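Local coordinates for protein with a SET domain within carboxy region (Cryptosporidium parvum, PDB 4LDG), which probably methylates histone H4 as a SET8-type lysine methyltransferase, of which this chain is the C-terminal part with the SET domain, at residues Lys124-Tyr128 and Lys160-Val164; Ile221-Arg225 and Glu256-Gly262. All blocks are in the same frame, centred on the assembly; numbering follows the deposited sequence.

Contact 1 of 2, residues Lys124-Tyr128 and Lys160-Val164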
# COMPACT_ATOMS: atom_id res chain seq x y z
N LYS A 124 15.61 -4.24 -3.63
CA LYS A 124 14.20 -3.85 -3.56
C LYS A 124 13.46 -4.58 -2.45
O LYS A 124 12.63 -3.98 -1.74
CB LYS A 124 13.49 -4.13 -4.88
CG LYS A 124 13.90 -3.23 -6.03
CD LYS A 124 13.36 -3.83 -7.32
CE LYS A 124 13.33 -2.78 -8.41
NZ LYS A 124 13.25 -3.46 -9.72
N LYS A 125 13.73 -5.89 -2.33
CA LYS A 125 13.15 -6.68 -1.26
C LYS A 125 13.51 -6.09 0.12
O LYS A 125 12.66 -5.99 1.00
CB LYS A 125 13.63 -8.13 -1.33
CG LYS A 125 13.04 -9.03 -0.24
CD LYS A 125 13.65 -10.42 -0.20
CE LYS A 125 12.85 -11.32 0.74
NZ LYS A 125 13.45 -12.66 1.02
N ILE A 126 14.75 -5.69 0.31
CA ILE A 126 15.16 -5.10 1.57
C ILE A 126 14.33 -3.86 1.85
O ILE A 126 13.78 -3.70 2.94
CB ILE A 126 16.68 -4.83 1.58
CG1 ILE A 126 17.41 -6.18 1.75
CG2 ILE A 126 17.07 -3.84 2.68
CD1 ILE A 126 18.82 -6.21 1.23
N ILE A 127 14.19 -3.00 0.87
CA ILE A 127 13.39 -1.78 1.03
C ILE A 127 11.90 -2.06 1.28
O ILE A 127 11.28 -1.45 2.16
CB ILE A 127 13.56 -0.85 -0.21
CG1 ILE A 127 15.04 -0.45 -0.36
CG2 ILE A 127 12.67 0.40 -0.09
CD1 ILE A 127 15.58 0.36 0.81
N TYR A 128 11.31 -2.98 0.53
CA TYR A 128 9.91 -3.32 0.72
C TYR A 128 9.62 -3.87 2.11
O TYR A 128 8.70 -3.42 2.80
CB TYR A 128 9.50 -4.36 -0.35
CG TYR A 128 9.49 -3.81 -1.78
CD1 TYR A 128 9.24 -2.48 -2.04
CD2 TYR A 128 9.71 -4.65 -2.86
CE1 TYR A 128 9.21 -2.01 -3.32
CE2 TYR A 128 9.70 -4.17 -4.15
CZ TYR A 128 9.42 -2.85 -4.38
OH TYR A 128 9.41 -2.36 -5.69
N LYS A 160 8.26 4.98 -10.20
CA LYS A 160 8.25 3.59 -10.60
C LYS A 160 8.94 2.70 -9.57
O LYS A 160 10.06 3.01 -9.14
CB LYS A 160 8.99 3.46 -11.93
CG LYS A 160 9.04 2.06 -12.52
CD LYS A 160 9.87 2.08 -13.82
CE LYS A 160 9.64 0.83 -14.66
NZ LYS A 160 9.88 -0.40 -13.86
N ASP A 161 8.26 1.61 -9.21
CA ASP A 161 8.75 0.62 -8.25
C ASP A 161 8.67 1.01 -6.77
O ASP A 161 8.99 0.17 -5.91
CB ASP A 161 10.17 0.12 -8.59
CG ASP A 161 10.17 -0.84 -9.77
OD1 ASP A 161 9.18 -1.57 -9.94
OD2 ASP A 161 11.16 -0.85 -10.53
N ASP A 162 8.26 2.24 -6.46
CA ASP A 162 8.02 2.61 -5.07
C ASP A 162 7.03 1.64 -4.47
O ASP A 162 6.17 1.06 -5.19
CB ASP A 162 7.45 4.02 -4.91
CG ASP A 162 8.51 5.11 -5.02
OD1 ASP A 162 9.73 4.82 -5.22
OD2 ASP A 162 8.11 6.30 -4.91
N PHE A 163 7.21 1.40 -3.17
CA PHE A 163 6.19 0.81 -2.30
C PHE A 163 5.02 1.78 -2.28
O PHE A 163 5.21 2.95 -1.97
CB PHE A 163 6.74 0.62 -0.88
CG PHE A 163 5.82 -0.16 0.03
CD1 PHE A 163 5.89 -1.54 0.10
CD2 PHE A 163 4.90 0.50 0.84
CE1 PHE A 163 5.03 -2.26 0.93
CE2 PHE A 163 4.03 -0.20 1.68
CZ PHE A 163 4.09 -1.59 1.71
N VAL A 164 3.81 1.31 -2.61
CA VAL A 164 2.64 2.21 -2.55
C VAL A 164 1.88 2.07 -1.22
O VAL A 164 1.86 2.99 -0.39
CB VAL A 164 1.77 2.03 -3.80
CG1 VAL A 164 0.53 2.91 -3.77
CG2 VAL A 164 2.60 2.36 -5.04
O HOH W 1 13.04 -2.17 -11.78
O HOH W 2 9.26 -4.04 -8.03

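Contact 2 of 2, residues Ile221-Arg225 and Glu256-Gly262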
# COMPACT_ATOMS: atom_id res chain seq x y z
N ILE A 221 -8.96 0.93 -3.76
CA ILE A 221 -8.46 1.20 -5.09
C ILE A 221 -9.38 0.59 -6.16
O ILE A 221 -9.71 -0.61 -6.14
CB ILE A 221 -7.00 0.73 -5.20
CG1 ILE A 221 -6.12 1.65 -4.33
CG2 ILE A 221 -6.54 0.77 -6.62
CD1 ILE A 221 -4.78 1.08 -3.98
N ASN A 222 -9.79 1.43 -7.10
CA ASN A 222 -10.62 0.96 -8.20
C ASN A 222 -9.91 0.10 -9.21
O ASN A 222 -8.66 0.01 -9.26
CB ASN A 222 -11.27 2.16 -8.92
CG ASN A 222 -12.24 2.89 -8.03
OD1 ASN A 222 -13.03 2.28 -7.32
ND2 ASN A 222 -12.15 4.18 -8.02
N HIS A 223 -10.72 -0.54 -10.04
CA HIS A 223 -10.26 -1.56 -10.94
C HIS A 223 -10.11 -1.03 -12.35
O HIS A 223 -10.94 -0.27 -12.81
CB HIS A 223 -11.29 -2.68 -10.97
CG HIS A 223 -11.07 -3.65 -12.09
ND1 HIS A 223 -10.05 -4.57 -12.08
CD2 HIS A 223 -11.72 -3.82 -13.27
CE1 HIS A 223 -10.09 -5.28 -13.18
NE2 HIS A 223 -11.09 -4.84 -13.93
N SER A 224 -9.04 -1.46 -13.02
CA SER A 224 -8.89 -1.26 -14.46
C SER A 224 -7.97 -2.30 -15.12
O SER A 224 -6.81 -2.48 -14.72
CB SER A 224 -8.36 0.13 -14.76
OG SER A 224 -8.01 0.15 -16.14
N ARG A 225 -8.49 -2.98 -16.13
CA ARG A 225 -7.67 -3.90 -16.93
C ARG A 225 -6.86 -3.18 -18.02
O ARG A 225 -5.78 -3.63 -18.39
CB ARG A 225 -8.49 -5.02 -17.58
CG ARG A 225 -7.59 -6.10 -18.19
CD ARG A 225 -8.30 -7.43 -18.39
NE ARG A 225 -8.99 -7.49 -19.68
CZ ARG A 225 -8.57 -8.16 -20.75
NH1 ARG A 225 -7.44 -8.87 -20.72
NH2 ARG A 225 -9.28 -8.12 -21.88
N GLU A 256 -5.19 9.02 -10.33
CA GLU A 256 -5.89 7.97 -9.61
C GLU A 256 -5.03 6.73 -9.60
O GLU A 256 -4.37 6.46 -10.58
CB GLU A 256 -7.24 7.65 -10.27
CG GLU A 256 -8.05 6.58 -9.51
CD GLU A 256 -9.45 6.30 -10.06
OE1 GLU A 256 -9.84 6.87 -11.09
OE2 GLU A 256 -10.18 5.49 -9.43
N LEU A 257 -5.04 5.98 -8.49
CA LEU A 257 -4.39 4.68 -8.47
C LEU A 257 -5.38 3.66 -9.02
O LEU A 257 -6.55 3.63 -8.63
CB LEU A 257 -3.99 4.27 -7.07
CG LEU A 257 -3.12 5.24 -6.28
CD1 LEU A 257 -2.63 4.58 -5.00
CD2 LEU A 257 -1.96 5.73 -7.11
N LEU A 258 -4.89 2.83 -9.93
CA LEU A 258 -5.71 1.80 -10.56
C LEU A 258 -4.97 0.46 -10.59
O LEU A 258 -3.77 0.42 -10.80
CB LEU A 258 -6.13 2.22 -11.97
CG LEU A 258 -7.06 3.44 -12.04
CD1 LEU A 258 -7.22 3.99 -13.46
CD2 LEU A 258 -8.42 3.09 -11.45
N PHE A 259 -5.72 -0.61 -10.39
CA PHE A 259 -5.22 -1.93 -10.27
C PHE A 259 -6.10 -2.88 -11.08
O PHE A 259 -7.33 -2.78 -11.04
CB PHE A 259 -5.24 -2.33 -8.79
CG PHE A 259 -4.78 -3.72 -8.54
CD1 PHE A 259 -3.49 -4.10 -8.87
CD2 PHE A 259 -5.63 -4.66 -8.00
CE1 PHE A 259 -3.07 -5.42 -8.68
CE2 PHE A 259 -5.21 -5.96 -7.78
CZ PHE A 259 -3.92 -6.34 -8.11
N ASP A 260 -5.47 -3.82 -11.78
CA ASP A 260 -6.19 -4.86 -12.48
C ASP A 260 -6.42 -6.00 -11.51
O ASP A 260 -5.52 -6.78 -11.25
CB ASP A 260 -5.39 -5.36 -13.67
CG ASP A 260 -6.09 -6.49 -14.42
OD1 ASP A 260 -7.18 -6.89 -13.99
OD2 ASP A 260 -5.56 -6.96 -15.45
N TYR A 261 -7.62 -6.09 -10.95
CA TYR A 261 -7.96 -7.16 -10.03
C TYR A 261 -8.20 -8.52 -10.67
O TYR A 261 -8.54 -9.45 -9.97
CB TYR A 261 -9.18 -6.81 -9.22
CG TYR A 261 -9.03 -5.72 -8.18
CD1 TYR A 261 -8.83 -6.03 -6.84
CD2 TYR A 261 -9.13 -4.38 -8.52
CE1 TYR A 261 -8.72 -5.03 -5.87
CE2 TYR A 261 -9.03 -3.40 -7.57
CZ TYR A 261 -8.83 -3.73 -6.23
OH TYR A 261 -8.71 -2.75 -5.26
N GLY A 262 -8.01 -8.65 -11.99
CA GLY A 262 -8.32 -9.92 -12.67
C GLY A 262 -7.15 -10.85 -12.94
O GLY A 262 -7.33 -11.92 -13.52
O HOH W 3 -8.72 4.44 -7.06

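Contact 1 of 2, residues Lys124-Tyr128 and Lys160-Val164
One turn of helix 121-134, closed by the bond from Y128 N to K124 O (2.8 Å), faces the turn K160-D162 that leads into strand 163-166. The backbones come nearer toward the strand: the CA atoms of K124 and D161 are 8.5 Å apart, those of Y128 and F163 6.3 Å. Side chains from both segments span the gap: K124 and Y128 from the helix, D161 and F163 from the other segment. The carbonyl of D161 is met by the phenol of Y128, whose OH donates to D161 O at 2.6 Å, a short bond that ties the tyrosine to the backbone of the turn. The carboxylate of D161 lies between two lysines: K124 NZ is 3.4 Å from D161 OD2, a salt bridge whose hydrogen bond is weak, and K160 NZ is 3.6 Å from the same D161 OD2, within the turn itself. Water 1 accepts from K124 NZ (2.4 Å) and donates to D161 OD2 (2.6 Å); water 2 donates to Y128 OH (2.9 Å) and to D161 OD1 (3.1 Å). Deeper in, the contact turns apolar. Y128 CD1 meets the edge of the F163 ring, 4.1 Å from F163 CD1, and F163 N lies 4.0 Å from Y128 CE1, near the plane of the tyrosine ring. Strand 240-247 adds F244, whose ring meets those of both Y128 and F163, while F163 also packs on C131 and I132. Helix 121-134 thus packs against a SET-domain strand, 163-166, at the edge of the antiparallel sheet 163-166/240-247/230-237, with helix 98-104 touching I126 and I127.

Contact 2 of 2, residues Ile221-Arg225 and Glu256-Gly262
The segment I221-R225 carries the sequence INHS and E256-G262 ends in FDYG, close to the RFINHSC and ELxFDYG signatures of SET domains, which meet here as two short, weakly bonded parallel strands. The pairing rests on F259, held through both its amide and its carbonyl: F259 N donates to N222 O (3.2 Å) and S224 N to F259 O (2.9 Å). H223 CA makes a CA-H...O contact with the same F259 O (3.2 Å). Side chains reinforce the pairing at both ends. N222 ND2 donates to E256 OE2 (2.8 Å) and also to the carbonyl of R150, while water 3 accepts from N222 N (3.2 Å) and lies 3.0 Å from E256 OE2 and 2.8 Å from L257 O. Farther along, Y261 N donates to H223 ND1 (3.1 Å), and the Y261 phenol reaches back so that its OH donates to I221 O at only 2.5 Å. Past F259, D260 OD1 accepts from G262 N (2.8 Å) in an Asx turn. I221 forms the apolar part: its CG2 is 4.0 Å from F259 CB and its CD1 4.2 Å from L257 CD1, beside V152, I230 and L165. H223 and F259 point to one face of the pair, and the F259 ring meets F245 edge-to-face. The NHS and FDYG segments packed together in this way are characteristic of the SET-domain pseudoknot, in which the C-terminal segment passes through a loop formed by the preceding chain; in relatives it borders the cofactor and lysine sites.

Contact 1 joins a helix to the edge of a sheet and is largely buried, whereas contact 2 pairs two short strands and is partly exposed, though I221, L257 and F259 are buried. Their centres lie about 19 Å apart, and both segments of contact 1 precede those of contact 2 in the chain, yet packing of V164 CG1 against L257 CD1 (3.8 Å) connects them. Strand 240-247 also serves both, presenting F244 to contact 1 and F245 to contact 2. Their chemistry differs accordingly: contact 1 buries 224 Å² and depends on side chains, charges and water, while contact 2 buries 569 Å² and adds backbone pairing to its side-chain bonds.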